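Local atomic coordinates of malonyl-CoA-[acyl-carrier-protein] transacylase (Coxiella burnetii, PDB entry 3TQE), a protein that probably transfers the malonyl group from malonyl-CoA to holo-acyl carrier protein, the step that supplies malonyl-ACP to fatty acid synthesis. Residues I32-F37 with V75-C80; Q39-L44 with F111-K116; V180-L184 with A195-P199. All coordinates share one frame; numbering follows the deposited sequence.

Interaction 1. Residues I32-F37 with V75-C80. With EDO (1,2-ethanediol), chain D.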
loop_
_atom_site.group_PDB
_atom_site.type_symbol
_atom_site.label_atom_id
_atom_site.label_comp_id
_atom_site.label_asym_id
_atom_site.label_seq_id
_atom_site.Cartn_x
_atom_site.Cartn_y
_atom_site.Cartn_z
ATOM N N ILE A 32 -21.802 7.186 -2.026
ATOM C CA ILE A 32 -20.670 7.114 -2.942
ATOM C C ILE A 32 -19.857 5.819 -2.737
ATOM O O ILE A 32 -19.195 5.361 -3.659
ATOM C CB ILE A 32 -19.777 8.386 -2.888
ATOM C CG1 ILE A 32 -18.885 8.493 -4.135
ATOM C CG2 ILE A 32 -18.909 8.403 -1.634
ATOM C CD1 ILE A 32 -19.608 8.450 -5.475
ATOM N N VAL A 33 -19.892 5.232 -1.556
ATOM C CA VAL A 33 -19.166 3.987 -1.311
ATOM C C VAL A 33 -19.724 2.890 -2.172
ATOM O O VAL A 33 -18.995 2.247 -2.902
ATOM C CB VAL A 33 -19.183 3.582 0.158
ATOM C CG1 VAL A 33 -18.553 2.233 0.355
ATOM C CG2 VAL A 33 -18.476 4.648 0.987
ATOM N N LEU A 34 -21.016 2.692 -2.128
ATOM C CA LEU A 34 -21.591 1.618 -2.928
ATOM C C LEU A 34 -21.442 1.927 -4.399
ATOM O O LEU A 34 -21.210 1.012 -5.195
ATOM C CB LEU A 34 -23.033 1.352 -2.533
ATOM C CG LEU A 34 -23.200 0.639 -1.187
ATOM C CD1 LEU A 34 -24.671 0.599 -0.825
ATOM C CD2 LEU A 34 -22.623 -0.747 -1.171
ATOM N N GLU A 35 -21.576 3.184 -4.784
ATOM C CA GLU A 35 -21.387 3.553 -6.186
ATOM C C GLU A 35 -19.975 3.214 -6.655
ATOM O O GLU A 35 -19.770 2.733 -7.764
ATOM C CB GLU A 35 -21.689 5.019 -6.412
ATOM C CG GLU A 35 -21.591 5.465 -7.865
ATOM C CD GLU A 35 -22.820 5.120 -8.698
ATOM O OE1 GLU A 35 -23.417 4.033 -8.498
ATOM O OE2 GLU A 35 -23.182 5.936 -9.585
ATOM N N THR A 36 -19.003 3.447 -5.808
ATOM C CA THR A 36 -17.619 3.151 -6.155
ATOM C C THR A 36 -17.415 1.650 -6.292
ATOM O O THR A 36 -16.760 1.191 -7.211
ATOM C CB THR A 36 -16.678 3.769 -5.095
ATOM O OG1 THR A 36 -16.871 5.191 -5.110
ATOM C CG2 THR A 36 -15.207 3.467 -5.366
ATOM N N PHE A 37 -17.960 0.879 -5.374
ATOM C CA PHE A 37 -17.857 -0.558 -5.471
ATOM C C PHE A 37 -18.614 -1.057 -6.686
ATOM O O PHE A 37 -18.187 -2.032 -7.295
ATOM C CB PHE A 37 -18.324 -1.250 -4.195
ATOM C CG PHE A 37 -17.254 -1.345 -3.153
ATOM C CD1 PHE A 37 -16.485 -2.474 -3.036
ATOM C CD2 PHE A 37 -16.959 -0.269 -2.340
ATOM C CE1 PHE A 37 -15.474 -2.545 -2.111
ATOM C CE2 PHE A 37 -15.933 -0.343 -1.413
ATOM C CZ PHE A 37 -15.204 -1.477 -1.296
ATOM N N VAL A 75 -10.143 4.229 -2.633
ATOM C CA VAL A 75 -10.728 5.242 -3.482
ATOM C C VAL A 75 -12.096 5.670 -2.954
ATOM O O VAL A 75 -12.442 6.835 -2.980
ATOM C CB VAL A 75 -10.824 4.742 -4.906
ATOM C CG1 VAL A 75 -11.684 5.651 -5.740
ATOM C CG2 VAL A 75 -9.422 4.612 -5.479
ATOM N N ALA A 76 -12.875 4.726 -2.457
ATOM C CA ALA A 76 -14.175 5.071 -1.860
ATOM C C ALA A 76 -14.005 6.064 -0.737
ATOM O O ALA A 76 -14.787 7.016 -0.619
ATOM C CB ALA A 76 -14.887 3.818 -1.389
ATOM N N ILE A 77 -13.016 5.832 0.106
ATOM C CA ILE A 77 -12.789 6.742 1.240
ATOM C C ILE A 77 -12.336 8.094 0.749
ATOM O O ILE A 77 -12.789 9.127 1.240
ATOM C CB ILE A 77 -11.827 6.136 2.249
ATOM C CG1 ILE A 77 -12.551 4.989 2.961
ATOM C CG2 ILE A 77 -11.304 7.193 3.226
ATOM C CD1 ILE A 77 -11.662 4.108 3.772
ATOM N N PHE A 78 -11.461 8.120 -0.245
ATOM C CA PHE A 78 -11.100 9.398 -0.817
ATOM C C PHE A 78 -12.280 10.152 -1.346
ATOM O O PHE A 78 -12.398 11.362 -1.169
ATOM C CB PHE A 78 -10.096 9.179 -1.926
ATOM C CG PHE A 78 -9.648 10.433 -2.572
ATOM C CD1 PHE A 78 -8.684 11.200 -1.980
ATOM C CD2 PHE A 78 -10.215 10.865 -3.750
ATOM C CE1 PHE A 78 -8.277 12.375 -2.567
ATOM C CE2 PHE A 78 -9.791 12.043 -4.337
ATOM C CZ PHE A 78 -8.853 12.772 -3.733
ATOM N N ARG A 79 -13.184 9.445 -1.996
ATOM C CA ARG A 79 -14.349 10.093 -2.549
ATOM C C ARG A 79 -15.277 10.609 -1.464
ATOM O O ARG A 79 -15.932 11.624 -1.652
ATOM C CB ARG A 79 -15.077 9.124 -3.434
ATOM C CG ARG A 79 -14.340 8.864 -4.727
ATOM C CD ARG A 79 -15.005 7.861 -5.583
ATOM N NE ARG A 79 -14.340 7.781 -6.861
ATOM C CZ ARG A 79 -14.747 6.997 -7.850
ATOM N NH1 ARG A 79 -15.813 6.212 -7.692
ATOM N NH2 ARG A 79 -14.111 7.026 -9.014
ATOM N N CYS A 80 -15.340 9.909 -0.356
ATOM C CA CYS A 80 -16.120 10.390 0.791
ATOM C C CYS A 80 -15.480 11.646 1.396
ATOM O O CYS A 80 -16.164 12.580 1.737
ATOM C CB CYS A 80 -16.221 9.327 1.859
ATOM S SG CYS A 80 -17.297 7.972 1.414
HETATM C C1 EDO D . -10.958 9.375 -7.543
HETATM O O1 EDO D . -12.285 9.673 -7.156
HETATM C C2 EDO D . -10.862 9.445 -9.059
HETATM O O2 EDO D . -11.881 8.636 -9.679
#
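Arg79 reaches from helix 63-83 across to Ile32 and Thr36 on helix 31-44, and its side chain can be followed atom by atom. CB lies against CG1 of Ile32, 3.9 Å away, where the two side chains cross at about a right angle. The chain then runs extended from CG to NE, which carries the guanidinium past Ile32 to the next turn, at Thr36. CG and CD pass beside O1 of an ethanediol, and CD also borders the Thr36 hydroxyl. At the tip, NE binds O1 and NH2 binds O2 of the diol, both at 2.8 Å and nearly straight, while NH1 gives a more bent bond (148°) to OG1 of Thr36 at 3.0 Å. NH1 has a second partner in Gln39 OE1, one turn on along helix 31-44, so the diol, Thr36 and Gln39 share the guanidinium's donors. The diol is probably from the crystallisation liquor.

Thr36 OG1 is fixed by a second bond, which it donates to the carbonyl O of Ile32 at 2.7 Å. That oxygen also accepts the helical N-H of Thr36, the two donors arriving from opposite faces of the carbonyl plane. With its hydroxyl so engaged, Thr36 points CG2 at Ala76, 4.0 Å from its CB. Apart from this polar end the contact is apolar: SG of Cys80 nestles between CG2 of Ile32, at 3.5 Å, and CG2 of Val33, and Ala76 CB touches Val33 CG1 and, obliquely to the ring, Phe37 CE2.

The two segments run roughly antiparallel, 143° between directions, with axes 8.9 Å apart at closest approach. Helix 48-54 packs against Val33 and Phe37 through Trp49 and Leu48, helix 97-105 meets Val75, and Phe111 of helix 111-128 touches Thr36, Val75 and Arg79.

Interaction 2. Residues Q39-L44 with F111-K116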
loop_
_atom_site.group_PDB
_atom_site.type_symbol
_atom_site.label_atom_id
_atom_site.label_comp_id
_atom_site.label_asym_id
_atom_site.label_seq_id
_atom_site.Cartn_x
_atom_site.Cartn_y
_atom_site.Cartn_z
ATOM N N GLN A 39 -18.881 0.519 -9.547
ATOM C CA GLN A 39 -17.968 0.783 -10.645
ATOM C C GLN A 39 -16.916 -0.308 -10.711
ATOM O O GLN A 39 -16.615 -0.820 -11.783
ATOM C CB GLN A 39 -17.308 2.139 -10.462
ATOM C CG GLN A 39 -18.281 3.266 -10.721
ATOM C CD GLN A 39 -17.774 4.601 -10.312
ATOM O OE1 GLN A 39 -16.648 4.734 -9.875
ATOM N NE2 GLN A 39 -18.598 5.621 -10.482
ATOM N N ALA A 40 -16.322 -0.633 -9.582
ATOM C CA ALA A 40 -15.332 -1.682 -9.564
ATOM C C ALA A 40 -15.907 -3.016 -10.005
ATOM O O ALA A 40 -15.285 -3.741 -10.762
ATOM C CB ALA A 40 -14.708 -1.796 -8.203
ATOM N N SER A 41 -17.100 -3.326 -9.529
ATOM C CA SER A 41 -17.753 -4.578 -9.857
ATOM C C SER A 41 -18.053 -4.679 -11.330
ATOM O O SER A 41 -17.966 -5.768 -11.884
ATOM C CB SER A 41 -19.040 -4.719 -9.058
ATOM O OG SER A 41 -18.735 -4.835 -7.687
ATOM N N SER A 42 -18.405 -3.571 -11.959
ATOM C CA SER A 42 -18.633 -3.594 -13.385
ATOM C C SER A 42 -17.342 -3.911 -14.131
ATOM O O SER A 42 -17.348 -4.651 -15.124
ATOM C CB SER A 42 -19.267 -2.294 -13.838
ATOM O OG SER A 42 -20.582 -2.230 -13.316
ATOM N N ALA A 43 -16.232 -3.407 -13.629
ATOM C CA ALA A 43 -14.950 -3.680 -14.229
ATOM C C ALA A 43 -14.486 -5.124 -14.016
ATOM O O ALA A 43 -13.878 -5.719 -14.913
ATOM C CB ALA A 43 -13.935 -2.723 -13.668
ATOM N N LEU A 44 -14.785 -5.692 -12.851
ATOM C CA LEU A 44 -14.310 -7.013 -12.430
ATOM C C LEU A 44 -15.224 -8.137 -12.866
ATOM O O LEU A 44 -14.820 -9.301 -12.914
ATOM C CB LEU A 44 -14.204 -7.048 -10.909
ATOM C CG LEU A 44 -13.129 -6.148 -10.324
ATOM C CD1 LEU A 44 -13.413 -5.905 -8.842
ATOM C CD2 LEU A 44 -11.759 -6.740 -10.560
ATOM N N PHE A 111 -10.092 5.208 -12.477
ATOM C CA PHE A 111 -10.405 4.210 -11.464
ATOM C C PHE A 111 -10.689 2.828 -12.039
ATOM O O PHE A 111 -10.099 1.858 -11.601
ATOM C CB PHE A 111 -11.570 4.696 -10.598
ATOM C CG PHE A 111 -12.041 3.706 -9.618
ATOM C CD1 PHE A 111 -11.167 3.152 -8.729
ATOM C CD2 PHE A 111 -13.345 3.314 -9.579
ATOM C CE1 PHE A 111 -11.573 2.243 -7.831
ATOM C CE2 PHE A 111 -13.761 2.382 -8.651
ATOM C CZ PHE A 111 -12.872 1.849 -7.794
ATOM N N GLU A 112 -11.615 2.715 -12.984
ATOM C CA GLU A 112 -12.038 1.383 -13.436
ATOM C C GLU A 112 -10.889 0.696 -14.189
ATOM O O GLU A 112 -10.714 -0.511 -14.096
ATOM C CB GLU A 112 -13.289 1.491 -14.292
ATOM C CG GLU A 112 -14.509 1.940 -13.483
ATOM C CD GLU A 112 -15.291 3.103 -14.112
ATOM O OE1 GLU A 112 -15.255 3.254 -15.361
ATOM O OE2 GLU A 112 -15.926 3.897 -13.357
ATOM N N GLU A 113 -10.047 1.480 -14.846
ATOM C CA GLU A 113 -8.856 0.915 -15.473
ATOM C C GLU A 113 -7.887 0.411 -14.419
ATOM O O GLU A 113 -7.301 -0.667 -14.542
ATOM C CB GLU A 113 -8.222 1.926 -16.413
ATOM C CG GLU A 113 -9.183 2.244 -17.552
ATOM C CD GLU A 113 -8.707 3.236 -18.570
ATOM O OE1 GLU A 113 -7.566 3.742 -18.462
ATOM O OE2 GLU A 113 -9.528 3.511 -19.500
ATOM N N ALA A 114 -7.740 1.180 -13.357
ATOM C CA ALA A 114 -6.871 0.776 -12.268
ATOM C C ALA A 114 -7.379 -0.483 -11.579
ATOM O O ALA A 114 -6.583 -1.309 -11.156
ATOM C CB ALA A 114 -6.659 1.930 -11.280
ATOM N N VAL A 115 -8.686 -0.614 -11.428
ATOM C CA VAL A 115 -9.252 -1.817 -10.831
ATOM C C VAL A 115 -8.842 -3.038 -11.628
ATOM O O VAL A 115 -8.401 -4.056 -11.069
ATOM C CB VAL A 115 -10.782 -1.710 -10.717
ATOM C CG1 VAL A 115 -11.425 -3.065 -10.378
ATOM C CG2 VAL A 115 -11.133 -0.670 -9.711
ATOM N N LYS A 116 -9.003 -2.957 -12.939
ATOM C CA LYS A 116 -8.638 -4.094 -13.778
ATOM C C LYS A 116 -7.135 -4.358 -13.693
ATOM O O LYS A 116 -6.685 -5.502 -13.668
ATOM C CB LYS A 116 -9.041 -3.843 -15.207
ATOM C CG LYS A 116 -10.507 -3.741 -15.418
ATOM C CD LYS A 116 -10.812 -3.600 -16.897
ATOM C CE LYS A 116 -12.281 -3.514 -17.170
ATOM N NZ LYS A 116 -12.483 -3.122 -18.610
HETATM O O HOH W 1 -14.974 6.253 -11.666
#
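Phe111 and Gln39 meet obliquely, amide and ring planes 55° apart. CB of Gln39 lies at the ring edge, in its plane, whereas OE1 approaches CD2 at 3.6 Å from an oblique direction. A first torsion that sets CG anti to the backbone N directs the ring to helix 31-44. Ala40 CB rests 4.1 Å from CZ, and CG2 of Val115, one turn on from Phe111, sits over one ring face, offset toward the rim.

Val115 itself stands between two residues of the other helix: CG2 faces Ala40 CB at 4.0 Å, and CG1 presses on CG of Leu44 at 3.5 Å, these side chains crossing at about a right angle. Ala43 brings the backbones close, its CB lying over the carbonyl O of Glu112, while the extended Lys116 runs past Ala43 so that CE comes within 3.5 Å of Ala43 O.

At the polar end the Glu112 carboxylate is turned 73° from the Gln39 amide. No direct hydrogen bond joins the segments; instead one water donates to Gln39 OE1 (2.9 Å) and to Glu112 OE2 (3.1 Å). OE1 also accepts from Arg79 of helix 63-83.

The segment axes cross at -50°, 8.8 Å apart at closest approach, an oblique helix-helix packing in the large, alpha/beta-hydrolase-like subdomain of the malonyltransferase fold, among helices outside its parallel sheet and away from the predicted active site.

Interaction 3. Residues V180-L184 with A195-P199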
loop_
_atom_site.group_PDB
_atom_site.type_symbol
_atom_site.label_atom_id
_atom_site.label_comp_id
_atom_site.label_asym_id
_atom_site.label_seq_id
_atom_site.Cartn_x
_atom_site.Cartn_y
_atom_site.Cartn_z
ATOM N N VAL A 180 14.184 -17.140 3.583
ATOM C CA VAL A 180 13.498 -16.297 4.535
ATOM C C VAL A 180 13.582 -16.905 5.933
ATOM O O VAL A 180 13.897 -16.209 6.880
ATOM C CB VAL A 180 12.048 -16.020 4.094
ATOM C CG1 VAL A 180 11.240 -15.423 5.236
ATOM C CG2 VAL A 180 12.088 -15.136 2.862
ATOM N N ASP A 181 13.322 -18.196 6.061
ATOM C CA ASP A 181 13.378 -18.812 7.379
ATOM C C ASP A 181 14.787 -18.740 7.957
ATOM O O ASP A 181 14.964 -18.474 9.135
ATOM C CB ASP A 181 12.874 -20.246 7.320
ATOM C CG ASP A 181 11.379 -20.346 7.206
ATOM O OD1 ASP A 181 10.687 -19.352 7.487
ATOM O OD2 ASP A 181 10.868 -21.456 6.874
ATOM N N ARG A 182 15.799 -18.975 7.130
ATOM C CA ARG A 182 17.179 -18.885 7.590
ATOM C C ARG A 182 17.512 -17.485 8.056
ATOM O O ARG A 182 18.139 -17.305 9.074
ATOM C CB ARG A 182 18.164 -19.312 6.516
ATOM C CG ARG A 182 18.156 -20.780 6.197
ATOM C CD ARG A 182 19.320 -21.171 5.316
ATOM N NE ARG A 182 19.397 -20.485 4.037
ATOM C CZ ARG A 182 18.787 -20.850 2.916
ATOM N NH1 ARG A 182 17.973 -21.898 2.847
ATOM N NH2 ARG A 182 18.979 -20.128 1.832
ATOM N N ALA A 183 17.064 -16.497 7.301
ATOM C CA ALA A 183 17.313 -15.114 7.627
ATOM C C ALA A 183 16.601 -14.714 8.907
ATOM O O ALA A 183 17.162 -13.983 9.738
ATOM C CB ALA A 183 16.860 -14.226 6.490
ATOM N N LEU A 184 15.363 -15.141 9.066
ATOM C CA LEU A 184 14.632 -14.806 10.269
ATOM C C LEU A 184 15.311 -15.415 11.471
ATOM O O LEU A 184 15.419 -14.793 12.526
ATOM C CB LEU A 184 13.193 -15.288 10.186
ATOM C CG LEU A 184 12.309 -14.617 9.158
ATOM C CD1 LEU A 184 10.960 -15.322 9.080
ATOM C CD2 LEU A 184 12.179 -13.110 9.400
ATOM N N ALA A 195 11.024 -11.985 14.791
ATOM C CA ALA A 195 11.443 -12.383 13.437
ATOM C C ALA A 195 10.557 -13.542 13.066
ATOM O O ALA A 195 10.780 -14.689 13.511
ATOM C CB ALA A 195 12.907 -12.755 13.383
ATOM N N LYS A 196 9.507 -13.255 12.305
ATOM C CA LYS A 196 8.407 -14.192 12.107
ATOM C C LYS A 196 7.918 -14.157 10.679
ATOM O O LYS A 196 7.865 -13.096 10.095
ATOM C CB LYS A 196 7.235 -13.787 13.022
ATOM C CG LYS A 196 6.197 -14.872 13.214
ATOM C CD LYS A 196 5.350 -14.604 14.447
ATOM C CE LYS A 196 4.761 -15.896 15.006
ATOM N NZ LYS A 196 3.813 -15.644 16.140
ATOM N N ARG A 197 7.510 -15.294 10.140
ATOM C CA ARG A 197 6.830 -15.292 8.858
ATOM C C ARG A 197 5.525 -14.512 8.945
ATOM O O ARG A 197 4.835 -14.561 9.964
ATOM C CB ARG A 197 6.476 -16.709 8.432
ATOM C CG ARG A 197 7.650 -17.542 8.067
ATOM C CD ARG A 197 7.947 -17.457 6.611
ATOM N NE ARG A 197 7.066 -18.323 5.823
ATOM C CZ ARG A 197 7.367 -19.536 5.333
ATOM N NH1 ARG A 197 8.544 -20.102 5.507
ATOM N NH2 ARG A 197 6.462 -20.192 4.627
ATOM N N ILE A 198 5.213 -13.786 7.888
ATOM C CA ILE A 198 3.918 -13.129 7.704
ATOM C C ILE A 198 3.063 -14.113 6.901
ATOM O O ILE A 198 3.608 -14.837 6.066
ATOM C CB ILE A 198 4.088 -11.827 6.881
ATOM C CG1 ILE A 198 5.041 -10.855 7.576
ATOM C CG2 ILE A 198 2.758 -11.143 6.637
ATOM C CD1 ILE A 198 5.400 -9.672 6.720
ATOM N N PRO A 199 1.733 -14.149 7.125
ATOM C CA PRO A 199 0.856 -15.096 6.412
ATOM C C PRO A 199 0.530 -14.707 4.964
ATOM O O PRO A 199 -0.624 -14.432 4.612
ATOM C CB PRO A 199 -0.413 -15.101 7.279
ATOM C CG PRO A 199 -0.426 -13.774 7.906
ATOM C CD PRO A 199 1.007 -13.487 8.224
#
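Asp181 on helix 177-189 and Arg197 on strand 194-197 form a salt bridge through NH1. The N-H of NH1 points to OD1 at 3.0 Å, with an angle of 157° at the hydrogen. It meets OD1 on the syn side, 33° out of the carboxylate plane, and the two flat groups are only slightly inclined. OD2 is equally near NH1, so both carboxylate oxygens lie close to the positive group. Bends at chi2 and chi3 turn the end of the arginine toward the helix, bringing CD to 4.1 Å from Val180 CG1.

Helix and strand run nearly antiparallel, 160° between directions. The helix is the second of the beta-alpha-beta-beta-alpha-beta, ferredoxin-like small subdomain of malonyltransferases, linking strand 170-174 to edge strand 194-197. That strand's main chain is served by its sheet neighbour: Lys196 hydrogen-bonds to the backbone of Ala138, and beyond it Ile198 to that of Met136.

Inside the helix, Leu184 N donates to Val180 O at 2.8 Å. The leucine inserts CD1 against the strand backbone, 3.6 Å from Arg197 N, while CB of Ala195 packs on the Leu184 carbonyl O at 3.3 Å. Ile139 of strand 134-140 and Ile173 of strand 170-174 also touch the Leu184 side chain.

Overall arrangement
From the N terminus, helix 31-44 supplies the first half of two contacts: residues 32-37 enter interaction 1 and residues 39-44 interaction 2. Interaction 1 closes first, at 75-80 on helix 63-83; interaction 2 closes at 111-116 on helix 111-128. The segments alternate, so the two loops cross rather than nest. They also touch, through Arg79 and Phe111, with centres 12 Å apart, and together tie three helices of the larger subdomain to one another. Interaction 3 opens only afterwards and closes a short helix-to-strand connection, joining helix 177-189 to the edge strand of the ferredoxin-like subdomain. Its centre is about 36 Å from that of interaction 1, across the chain's centre.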